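Local coordinates for oxidoreductase (Ralstonia eutropha, PDB 3HJ9), which binds flavin mononucleotide and, as a member of the nitroreductase family, probably catalyses flavin-dependent redox reactions, at the interface of chains A and B. Numbering follows the deposited sequence. Chains: chain A/B, Oxidoreductase.

Contact 1: the interface of chains A and B. Residues chain A 34-38, 67, 70-71, 84, 174; chain B 43, 46-47.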
# COMPACT_ATOMS: atom_id res chain seq x y z
N PRO A 34 6.52 -12.47 -16.92
CA PRO A 34 6.60 -11.01 -16.87
C PRO A 34 8.01 -10.45 -17.24
O PRO A 34 9.00 -11.15 -17.02
CB PRO A 34 6.22 -10.71 -15.41
CG PRO A 34 6.71 -11.88 -14.66
CD PRO A 34 6.54 -13.07 -15.57
N ASP A 35 8.05 -9.25 -17.85
CA ASP A 35 9.33 -8.59 -18.20
C ASP A 35 10.02 -8.12 -16.92
O ASP A 35 9.39 -7.81 -15.93
CB ASP A 35 9.15 -7.42 -19.19
CG ASP A 35 10.48 -6.97 -19.83
OD1 ASP A 35 10.70 -5.77 -20.06
OD2 ASP A 35 11.33 -7.84 -20.09
N ARG A 36 11.34 -8.04 -16.97
CA ARG A 36 12.16 -7.68 -15.81
C ARG A 36 13.00 -6.41 -15.93
O ARG A 36 13.18 -5.70 -14.95
CB ARG A 36 13.03 -8.91 -15.36
CG ARG A 36 13.01 -10.17 -16.31
CD ARG A 36 13.87 -11.33 -15.79
NE ARG A 36 13.35 -12.14 -14.67
CZ ARG A 36 14.01 -13.19 -14.13
NH1 ARG A 36 15.21 -13.57 -14.59
NH2 ARG A 36 13.46 -13.86 -13.12
N THR A 37 13.52 -6.16 -17.12
CA THR A 37 14.31 -4.98 -17.36
C THR A 37 13.39 -3.76 -17.57
O THR A 37 13.05 -3.08 -16.60
CB THR A 37 15.28 -5.16 -18.56
OG1 THR A 37 14.55 -5.64 -19.70
CG2 THR A 37 16.39 -6.16 -18.22
N SER A 38 12.90 -3.60 -18.79
CA SER A 38 12.29 -2.35 -19.25
C SER A 38 10.92 -1.91 -18.68
O SER A 38 10.21 -2.67 -18.02
CB SER A 38 12.27 -2.35 -20.78
OG SER A 38 12.22 -1.02 -21.26
N GLU A 67 1.49 -8.94 -16.32
CA GLU A 67 2.35 -7.99 -15.61
C GLU A 67 1.65 -7.30 -14.41
O GLU A 67 2.26 -7.12 -13.38
CB GLU A 67 2.98 -6.99 -16.59
CG GLU A 67 3.96 -7.66 -17.55
CD GLU A 67 4.59 -6.71 -18.54
OE1 GLU A 67 4.04 -5.60 -18.75
OE2 GLU A 67 5.64 -7.07 -19.10
N TRP A 70 1.37 -9.91 -11.65
CA TRP A 70 2.72 -10.07 -11.08
C TRP A 70 3.13 -8.84 -10.22
O TRP A 70 3.72 -9.02 -9.13
CB TRP A 70 3.74 -10.34 -12.18
CG TRP A 70 5.09 -10.54 -11.62
CD1 TRP A 70 5.61 -11.69 -11.11
CD2 TRP A 70 6.09 -9.55 -11.48
NE1 TRP A 70 6.88 -11.48 -10.65
CE2 TRP A 70 7.20 -10.16 -10.86
CE3 TRP A 70 6.15 -8.19 -11.82
CZ2 TRP A 70 8.38 -9.47 -10.59
CZ3 TRP A 70 7.33 -7.49 -11.55
CH2 TRP A 70 8.43 -8.13 -10.95
N ALA A 71 2.87 -7.64 -10.73
CA ALA A 71 3.13 -6.39 -10.01
C ALA A 71 2.42 -6.46 -8.65
O ALA A 71 3.08 -6.36 -7.60
CB ALA A 71 2.70 -5.14 -10.82
N THR A 84 6.35 -9.43 -4.60
CA THR A 84 6.56 -8.04 -4.98
C THR A 84 6.08 -7.07 -3.91
O THR A 84 6.52 -5.93 -3.94
CB THR A 84 5.84 -7.70 -6.31
OG1 THR A 84 4.49 -8.11 -6.16
CG2 THR A 84 6.50 -8.45 -7.51
N TYR A 174 1.90 0.16 -11.74
CA TYR A 174 1.93 -0.58 -13.02
C TYR A 174 0.98 0.09 -14.03
O TYR A 174 1.37 0.36 -15.17
CB TYR A 174 1.67 -2.09 -12.86
CG TYR A 174 1.65 -2.72 -14.20
CD1 TYR A 174 2.85 -3.03 -14.86
CD2 TYR A 174 0.45 -2.87 -14.89
CE1 TYR A 174 2.83 -3.54 -16.17
CE2 TYR A 174 0.42 -3.37 -16.20
CZ TYR A 174 1.60 -3.71 -16.82
OH TYR A 174 1.54 -4.18 -18.12
N MSE B 43 9.35 -2.04 -13.20
CA MSE B 43 9.44 -3.51 -13.18
C MSE B 43 10.71 -3.93 -12.45
O MSE B 43 10.65 -4.85 -11.65
CB MSE B 43 9.33 -4.16 -14.57
CG MSE B 43 8.03 -3.86 -15.29
SE MSE B 43 6.46 -4.54 -14.36
CE MSE B 43 6.60 -6.39 -14.99
N LEU B 46 10.09 -3.47 -8.75
CA LEU B 46 9.20 -4.57 -8.29
C LEU B 46 9.97 -5.88 -8.08
O LEU B 46 9.75 -6.59 -7.05
CB LEU B 46 8.02 -4.79 -9.26
CG LEU B 46 6.97 -3.70 -9.20
CD1 LEU B 46 6.03 -3.73 -10.48
CD2 LEU B 46 6.18 -3.80 -7.86
N TRP B 47 10.89 -6.16 -9.02
CA TRP B 47 11.77 -7.34 -8.94
C TRP B 47 12.69 -7.30 -7.73
O TRP B 47 12.95 -8.34 -7.14
CB TRP B 47 12.61 -7.59 -10.23
CG TRP B 47 11.86 -8.31 -11.33
CD1 TRP B 47 11.36 -7.77 -12.47
CD2 TRP B 47 11.51 -9.71 -11.37
NE1 TRP B 47 10.70 -8.72 -13.20
CE2 TRP B 47 10.81 -9.93 -12.57
CE3 TRP B 47 11.71 -10.78 -10.51
CZ2 TRP B 47 10.30 -11.17 -12.93
CZ3 TRP B 47 11.21 -12.02 -10.87
CH2 TRP B 47 10.52 -12.21 -12.07

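Contact 2: the interface of chains A and B. Residues chain A 37-42, 45, 173, 177; chain B 37-42, 44-45, 177.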
# COMPACT_ATOMS: atom_id res chain seq x y z
N THR A 37 13.52 -6.16 -17.12
CA THR A 37 14.31 -4.98 -17.36
C THR A 37 13.39 -3.76 -17.57
O THR A 37 13.05 -3.08 -16.60
CB THR A 37 15.28 -5.16 -18.56
OG1 THR A 37 14.55 -5.64 -19.70
CG2 THR A 37 16.39 -6.16 -18.22
N SER A 38 12.90 -3.60 -18.79
CA SER A 38 12.29 -2.35 -19.25
C SER A 38 10.92 -1.91 -18.68
O SER A 38 10.21 -2.67 -18.02
CB SER A 38 12.27 -2.35 -20.78
OG SER A 38 12.22 -1.02 -21.26
N GLY A 39 10.60 -0.64 -18.98
CA GLY A 39 9.37 0.03 -18.57
C GLY A 39 9.64 1.44 -18.01
O GLY A 39 10.79 1.83 -17.78
N MSE A 40 8.56 2.18 -17.75
CA MSE A 40 8.64 3.57 -17.31
C MSE A 40 9.39 3.64 -15.98
O MSE A 40 9.16 2.78 -15.14
CB MSE A 40 7.25 4.19 -17.13
CG MSE A 40 7.27 5.71 -16.81
SE MSE A 40 5.48 6.35 -16.36
CE MSE A 40 4.83 6.54 -18.22
N PRO A 41 10.30 4.63 -15.80
CA PRO A 41 10.98 4.81 -14.52
C PRO A 41 10.01 4.95 -13.34
O PRO A 41 8.97 5.58 -13.50
CB PRO A 41 11.74 6.12 -14.70
CG PRO A 41 12.03 6.20 -16.17
CD PRO A 41 10.84 5.54 -16.84
N LEU A 42 10.33 4.34 -12.19
CA LEU A 42 9.52 4.44 -10.95
C LEU A 42 9.12 5.88 -10.66
O LEU A 42 7.95 6.12 -10.38
CB LEU A 42 10.31 3.94 -9.70
CG LEU A 42 9.63 4.13 -8.33
CD1 LEU A 42 8.41 3.25 -8.24
CD2 LEU A 42 10.57 3.89 -7.17
N THR A 45 6.28 6.90 -12.73
CA THR A 45 5.04 6.29 -12.33
C THR A 45 4.46 6.97 -11.08
O THR A 45 3.24 7.08 -10.97
CB THR A 45 5.11 4.77 -12.13
OG1 THR A 45 5.85 4.47 -10.96
CG2 THR A 45 5.70 4.06 -13.37
N LEU A 173 0.78 1.80 -9.73
CA LEU A 173 2.04 2.18 -10.35
C LEU A 173 2.24 1.46 -11.70
O LEU A 173 2.63 2.10 -12.70
CB LEU A 173 3.24 1.97 -9.39
CG LEU A 173 3.25 2.89 -8.15
CD1 LEU A 173 4.30 2.47 -7.11
CD2 LEU A 173 3.40 4.39 -8.53
N SER A 177 2.55 3.13 -15.40
CA SER A 177 3.62 2.78 -16.36
C SER A 177 3.08 2.34 -17.73
O SER A 177 3.71 2.61 -18.71
CB SER A 177 4.52 1.64 -15.86
OG SER A 177 3.87 0.37 -15.95
N THR B 37 12.12 12.58 -12.98
CA THR B 37 11.26 11.63 -13.67
C THR B 37 12.05 10.39 -14.17
O THR B 37 11.44 9.48 -14.72
CB THR B 37 10.56 12.26 -14.86
OG1 THR B 37 11.54 12.61 -15.86
CG2 THR B 37 9.75 13.49 -14.42
N SER B 38 13.37 10.36 -13.95
CA SER B 38 14.26 9.29 -14.44
C SER B 38 14.60 8.36 -13.30
O SER B 38 14.30 8.64 -12.14
CB SER B 38 15.55 9.90 -14.99
OG SER B 38 16.26 10.59 -13.95
N GLY B 39 15.27 7.25 -13.65
CA GLY B 39 15.69 6.24 -12.67
C GLY B 39 15.26 4.85 -13.08
O GLY B 39 14.76 4.65 -14.18
N MSE B 40 15.45 3.90 -12.18
CA MSE B 40 15.20 2.48 -12.46
C MSE B 40 13.75 2.24 -12.93
O MSE B 40 12.82 2.76 -12.32
CB MSE B 40 15.48 1.63 -11.21
CG MSE B 40 15.42 0.12 -11.47
SE MSE B 40 15.64 -0.91 -9.83
CE MSE B 40 17.56 -0.55 -9.54
N PRO B 41 13.56 1.44 -14.00
CA PRO B 41 12.22 1.07 -14.44
C PRO B 41 11.38 0.46 -13.30
O PRO B 41 11.95 -0.21 -12.41
CB PRO B 41 12.50 0.05 -15.52
CG PRO B 41 13.78 0.50 -16.10
CD PRO B 41 14.57 0.87 -14.91
N LEU B 42 10.08 0.75 -13.29
CA LEU B 42 9.20 0.22 -12.24
C LEU B 42 9.34 -1.31 -12.09
O LEU B 42 9.47 -1.78 -10.96
CB LEU B 42 7.73 0.56 -12.49
CG LEU B 42 6.67 -0.11 -11.62
CD1 LEU B 42 6.78 0.46 -10.25
CD2 LEU B 42 5.29 0.09 -12.18
N GLY B 44 11.82 -3.20 -12.65
CA GLY B 44 13.08 -3.43 -11.95
C GLY B 44 12.93 -3.25 -10.44
O GLY B 44 13.40 -4.10 -9.67
N THR B 45 12.25 -2.17 -10.03
CA THR B 45 12.01 -1.92 -8.61
C THR B 45 11.11 -3.02 -8.00
O THR B 45 11.35 -3.43 -6.86
CB THR B 45 11.43 -0.49 -8.28
OG1 THR B 45 10.05 -0.41 -8.71
CG2 THR B 45 12.31 0.60 -8.94
N SER B 177 14.82 1.22 -5.91
CA SER B 177 15.41 2.02 -7.01
C SER B 177 16.74 2.68 -6.64
O SER B 177 17.60 2.83 -7.50
CB SER B 177 14.45 3.13 -7.50
OG SER B 177 14.50 4.28 -6.67

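Contact 1: the interface of chains A and B
Selenomethionine B:Met43 and B:Trp47, one turn apart on the short helix 42-48, illustrate helix docking by two large side chains. The indole of B:Trp47 is gripped on both faces and along one edge. Over the centre of one face comes the tip of the A:Trp70 ring, its CZ2 and CH2 leading, the side chains crossing at about a right angle. CG anti to the backbone N (chi1 -178°) aims A:Trp70 there, with A:Pro34 CG and A:Thr84 CG2 over its opposite faces. Against the other face of B:Trp47 lies A:Arg36: its CB sits 3.6 Å from the centroid of the five-membered ring, and NE stands 3.9 Å from that of the six-membered ring in a cation-pi contact. The guanidinium stands nearly upright on the indole, the planes 87° apart. In the indole plane, NE1 of B:Trp47 donates to the backbone O of A:Asp35 at 3.2 Å, a nearly straight bond that reaches the carbonyl from above its plane and should fix the ring's rotation.

The chain of B:Met43 folds back (chi3 -81°), so that CE lies 3.3 Å from A:Asp35 O and packs on A:Trp70 CE3 at 3.7 Å, while SE lies 3.9 Å from A:Tyr174 CD1. B:Leu46, on the same helix, sets its CB against A:Trp70 CZ3 and its CD1 3.6 Å from A:Ala71 CB. Helix 62-73, the loop A:Pro34 to A:Ser38 and A:Tyr174 of the long helix 156-177 form the receiving surface.

Contact 2: the interface of chains A and B
The segments A:Met40 to A:Leu42 and B:Met40 to B:Leu42 exchange the same donor and acceptor across the two-fold axis. Backbone N of B:Leu42 donates to O of selenomethionine A:Met40 at 2.9 Å, and the reciprocal bond runs from A:Leu42 N to B:Met40 O at 3.0 Å. Both donors lie in the plane of the carbonyl they reach, and both bonds are almost straight, the second at 174° at H. They frame an antiparallel bridge centred on A:Pro41 and B:Pro41, whose CA atoms approach to 3.9 Å. A:Pro41 also turns CB and CG toward the backbone oxygens of B:Thr37 and B:Gly39, and B:Pro41 does the same to A:Thr37 and A:Gly39, although A:Thr37 is poorly ordered.

B:Leu42 shows how the side chain following this bridge enters the partner. Its CB passes beside A:Met40 O and the methyl CG2 of A:Thr45. CG is anti to the backbone N (chi1 170°), which sends the two terminal branches across the interface. CD1 meets its symmetry mate, CD1 of A:Leu42, at 3.8 Å, the two leucines crossing at about a right angle, and also packs on A:Leu173 CB at 3.9 Å. CD2 lies against the helix 156-177 backbone, 3.4 Å from A:Leu173 O, with A:Ser177 OG also nearby. The flanking threonines are held in place within their own chains: B:Thr45 OG1, turned back over its own backbone (chi1 72°), donates to a lone pair of B:Leu42 O at 2.7 Å.

Contact 1 and contact 2 are neighbouring patches of one two-fold symmetric interface, with the centres of their C-alpha atoms about 9 Å apart. They share A:Thr37 and A:Ser38, and both draw on helix 42-48 of chain B and helix 156-177 of chain A. Contact 2 joins like segments around the symmetry axis, whereas contact 1 lies to one side and has a twin with the chains exchanged. The central backbone pairing thus continues directly into the aromatic docking of the same helix, which would fit a dimer, although the structure alone does not show the oligomeric state in solution.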